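Local atomic coordinates of Hut operon positive regulatory protein (Bacillus subtilis, PDB entry 4H4L), a protein that binds regulatory sequences on the hut mRNA when histidine is present, suppressing transcription termination so that the operon for histidine utilization is expressed. Residues A[37-42]-A[103-108]. The protein carries 1 engineered substitution. Sequence-based numbering, arbitrary orientation.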
ATOM      1  N   VAL A  37      12.537   3.322 -29.543  1.00 54.40           N
ATOM      2  CA  VAL A  37      11.130   3.571 -29.253  1.00 55.26           C
ATOM      3  C   VAL A  37      10.220   2.491 -29.761  1.00 54.50           C
ATOM      4  O   VAL A  37      10.411   1.971 -30.841  1.00 56.20           O
ATOM      5  CB  VAL A  37      10.645   4.942 -29.775  1.00 57.56           C
ATOM      6  CG1 VAL A  37      10.639   5.002 -31.297  1.00 53.74           C
ATOM      7  CG2 VAL A  37       9.271   5.266 -29.203  1.00 54.71           C
ATOM      8  N   CYS A  38       9.192   2.207 -28.979  1.00 60.19           N
ATOM      9  CA  CYS A  38       8.426   0.997 -29.121  1.00 63.26           C
ATOM     10  C   CYS A  38       6.984   1.234 -28.670  1.00 63.47           C
ATOM     11  O   CYS A  38       6.733   1.909 -27.671  1.00 69.46           O
ATOM     12  CB  CYS A  38       9.124  -0.075 -28.285  1.00 68.71           C
ATOM     13  SG  CYS A  38       8.098  -1.432 -27.755  1.00 84.21           S
ATOM     14  N   LEU A  39       6.037   0.689 -29.422  1.00 66.10           N
ATOM     15  CA  LEU A  39       4.612   0.882 -29.142  1.00 64.13           C
ATOM     16  C   LEU A  39       3.904  -0.448 -29.148  1.00 59.66           C
ATOM     17  O   LEU A  39       4.461  -1.434 -29.619  1.00 65.28           O
ATOM     18  CB  LEU A  39       3.972   1.790 -30.192  1.00 65.42           C
ATOM     19  CG  LEU A  39       4.491   3.224 -30.255  1.00 64.19           C
ATOM     20  CD1 LEU A  39       3.603   4.034 -31.174  1.00 64.16           C
ATOM     21  CD2 LEU A  39       4.522   3.848 -28.874  1.00 59.58           C
ATOM     22  N   GLY A  40       2.681  -0.480 -28.635  1.00 55.90           N
ATOM     23  CA  GLY A  40       1.913  -1.721 -28.606  1.00 54.95           C
ATOM     24  C   GLY A  40       0.611  -1.638 -27.840  1.00 54.17           C
ATOM     25  O   GLY A  40       0.301  -0.601 -27.270  1.00 56.67           O
ATOM     26  N   LYS A  41      -0.116  -2.757 -27.812  1.00 54.88           N
ATOM     27  CA  LYS A  41      -1.439  -2.860 -27.205  1.00 55.17           C
ATOM     28  C   LYS A  41      -1.695  -4.189 -26.485  1.00 50.31           C
ATOM     29  O   LYS A  41      -1.406  -5.274 -26.987  1.00 51.00           O
ATOM     30  CB  LYS A  41      -2.530  -2.661 -28.254  1.00 59.92           C
ATOM     31  CG  LYS A  41      -2.975  -1.221 -28.442  1.00 63.82           C
ATOM     32  CD  LYS A  41      -4.044  -1.130 -29.526  1.00 65.42           C
ATOM     33  CE  LYS A  41      -3.438  -1.283 -30.925  1.00 67.10           C
ATOM     34  NZ  LYS A  41      -2.477  -0.192 -31.262  1.00 59.99           N
ATOM     35  N   VAL A  42      -2.270  -4.078 -25.302  1.00 45.10           N
ATOM     36  CA  VAL A  42      -2.590  -5.235 -24.477  1.00 39.44           C
ATOM     37  C   VAL A  42      -3.853  -4.912 -23.680  1.00 38.25           C
ATOM     38  O   VAL A  42      -3.995  -3.805 -23.129  1.00 42.14           O
ATOM     39  CB  VAL A  42      -1.390  -5.667 -23.580  1.00 34.76           C
ATOM     40  CG1 VAL A  42      -0.986  -4.571 -22.598  1.00 31.42           C
ATOM     41  CG2 VAL A  42      -1.671  -6.989 -22.864  1.00 36.82           C
ATOM     42  N   ARG A 103      -2.802   0.794 -24.119  1.00 53.63           N
ATOM     43  CA  ARG A 103      -1.826   0.928 -25.176  1.00 54.87           C
ATOM     44  C   ARG A 103      -0.606   1.410 -24.415  1.00 48.57           C
ATOM     45  O   ARG A 103      -0.772   2.136 -23.446  1.00 44.96           O
ATOM     46  CB  ARG A 103      -2.262   1.972 -26.205  1.00 63.39           C
ATOM     47  CG  ARG A 103      -1.256   2.160 -27.351  1.00 74.23           C
ATOM     48  CD  ARG A 103      -1.675   3.200 -28.399  1.00 82.31           C
ATOM     49  NE  ARG A 103      -0.593   3.470 -29.365  1.00 91.23           N
ATOM     50  CZ  ARG A 103      -0.559   4.496 -30.218  1.00 88.33           C
ATOM     51  NH1 ARG A 103      -1.549   5.382 -30.257  1.00 87.79           N
ATOM     52  NH2 ARG A 103       0.472   4.636 -31.038  1.00 86.23           N
ATOM     53  N   PHE A 104       0.588   1.008 -24.848  1.00 45.25           N
ATOM     54  CA  PHE A 104       1.849   1.388 -24.206  1.00 45.50           C
ATOM     55  C   PHE A 104       2.909   1.952 -25.167  1.00 44.32           C
ATOM     56  O   PHE A 104       3.055   1.502 -26.317  1.00 42.44           O
ATOM     57  CB  PHE A 104       2.440   0.203 -23.404  1.00 40.42           C
ATOM     58  CG  PHE A 104       2.729  -1.018 -24.239  1.00 39.17           C
ATOM     59  CD1 PHE A 104       4.006  -1.224 -24.791  1.00 35.97           C
ATOM     60  CD2 PHE A 104       1.735  -1.976 -24.473  1.00 39.04           C
ATOM     61  CE1 PHE A 104       4.270  -2.341 -25.577  1.00 36.17           C
ATOM     62  CE2 PHE A 104       1.999  -3.119 -25.255  1.00 39.72           C
ATOM     63  CZ  PHE A 104       3.269  -3.301 -25.807  1.00 37.28           C
ATOM     64  N   ALA A 105       3.647   2.930 -24.666  1.00 43.18           N
ATOM     65  CA  ALA A 105       4.802   3.455 -25.338  1.00 45.55           C
ATOM     66  C   ALA A 105       5.979   3.126 -24.463  1.00 53.16           C
ATOM     67  O   ALA A 105       5.825   3.176 -23.239  1.00 60.81           O
ATOM     68  CB  ALA A 105       4.667   4.951 -25.462  1.00 45.14           C
ATOM     69  N   VAL A 106       7.132   2.786 -25.059  1.00 50.20           N
ATOM     70  CA  VAL A 106       8.401   2.634 -24.316  1.00 52.86           C
ATOM     71  C   VAL A 106       9.547   3.427 -24.945  1.00 55.01           C
ATOM     72  O   VAL A 106       9.978   3.139 -26.058  1.00 52.06           O
ATOM     73  CB  VAL A 106       8.893   1.174 -24.229  1.00 55.02           C
ATOM     74  CG1 VAL A 106      10.126   1.089 -23.343  1.00 50.19           C
ATOM     75  CG2 VAL A 106       7.798   0.249 -23.736  1.00 54.64           C
ATOM     76  N   LEU A 107      10.057   4.407 -24.211  1.00 58.07           N
ATOM     77  CA  LEU A 107      11.169   5.227 -24.674  1.00 60.71           C
ATOM     78  C   LEU A 107      12.468   4.942 -23.938  1.00 61.74           C
ATOM     79  O   LEU A 107      12.458   4.745 -22.724  1.00 67.87           O
ATOM     80  CB  LEU A 107      10.842   6.711 -24.547  1.00 60.04           C
ATOM     81  CG  LEU A 107      10.429   7.486 -25.791  1.00 64.61           C
ATOM     82  CD1 LEU A 107      10.591   8.967 -25.516  1.00 67.26           C
ATOM     83  CD2 LEU A 107      11.287   7.113 -26.986  1.00 69.09           C
ATOM     84  N   ARG A 108      13.575   4.928 -24.686  1.00 60.95           N
ATOM     85  CA  ARG A 108      14.920   4.813 -24.114  1.00 60.88           C
ATOM     86  C   ARG A 108      15.960   5.767 -24.743  1.00 64.57           C
ATOM     87  O   ARG A 108      16.080   5.889 -25.968  1.00 62.48           O
ATOM     88  CB  ARG A 108      15.437   3.375 -24.164  1.00 53.40           C
ATOM     89  CG  ARG A 108      16.918   3.286 -23.828  1.00 48.32           C
ATOM     90  CD  ARG A 108      17.478   1.935 -24.206  1.00 48.70           C
ATOM     91  NE  ARG A 108      18.751   1.665 -23.543  1.00 47.07           N
ATOM     92  CZ  ARG A 108      19.197   0.442 -23.262  1.00 48.07           C
ATOM     93  NH1 ARG A 108      18.463  -0.626 -23.600  1.00 44.36           N
ATOM     94  NH2 ARG A 108      20.373   0.282 -22.647  1.00 39.54           N
TER
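The ring of Phe-104 reaches across to the neighbouring strand and lies over Gly-40, whose CA stands 3.5 Å above the ring plane, displaced from the ring centre toward its rim, in a CH-pi contact. CG of Phe-104 sits between its own backbone N and carbonyl carbon (chi1 60°), and the ring beyond it lies against the backbone of Gly-40. Any side chain at Gly-40 would run into the ring, since its first carbon would clash with Phe-104 CZ. Cys-38 SG approaches the ring edge near CE1, and Val-42 CG1 comes obliquely to CD2. An alanine in place of Phe-104 would probably leave Gly-40 without its aromatic cover and open a gap beside Ile-54 and Ala-57 of helix 47-60.

Strands 36-44 and 99-109 are antiparallel neighbours in the four-stranded sheet of HutP, 36-44 being outermost within the chain. Helix 47-60 packs on the face bearing Phe-104; helix 9-17 meets the other, through Leu-39 and Ala-105. Between 37-42 and 103-108 there are two hydrogen-bonded pairs: Val-106 N donates to Cys-38 O at 2.8 Å and Phe-104 N to Gly-40 O at 2.9 Å, while the return bonds from Cys-38 N and Gly-40 N are weak.

On the face packed by helix 9-17, Arg-103 runs out past Lys-41 and Leu-39. Its CB lies 4.0 Å from Lys-41 CG; CG, anti to the backbone N (chi1 180°), comes within 3.2 Å of Gly-40 O. The chain then runs extended to NE, 4.5 Å from Lys-41 NZ, a closeness of like charges that is probably somewhat repulsive. At the tip, NH2 meets Leu-39 CD1 at the guanidinium edge. The other leucine branch, CD2, rests against Ala-105 CB. Farther along, Val-37 CG2 touches Leu-107 CD2 at 3.5 Å, the two side chains running alongside each other.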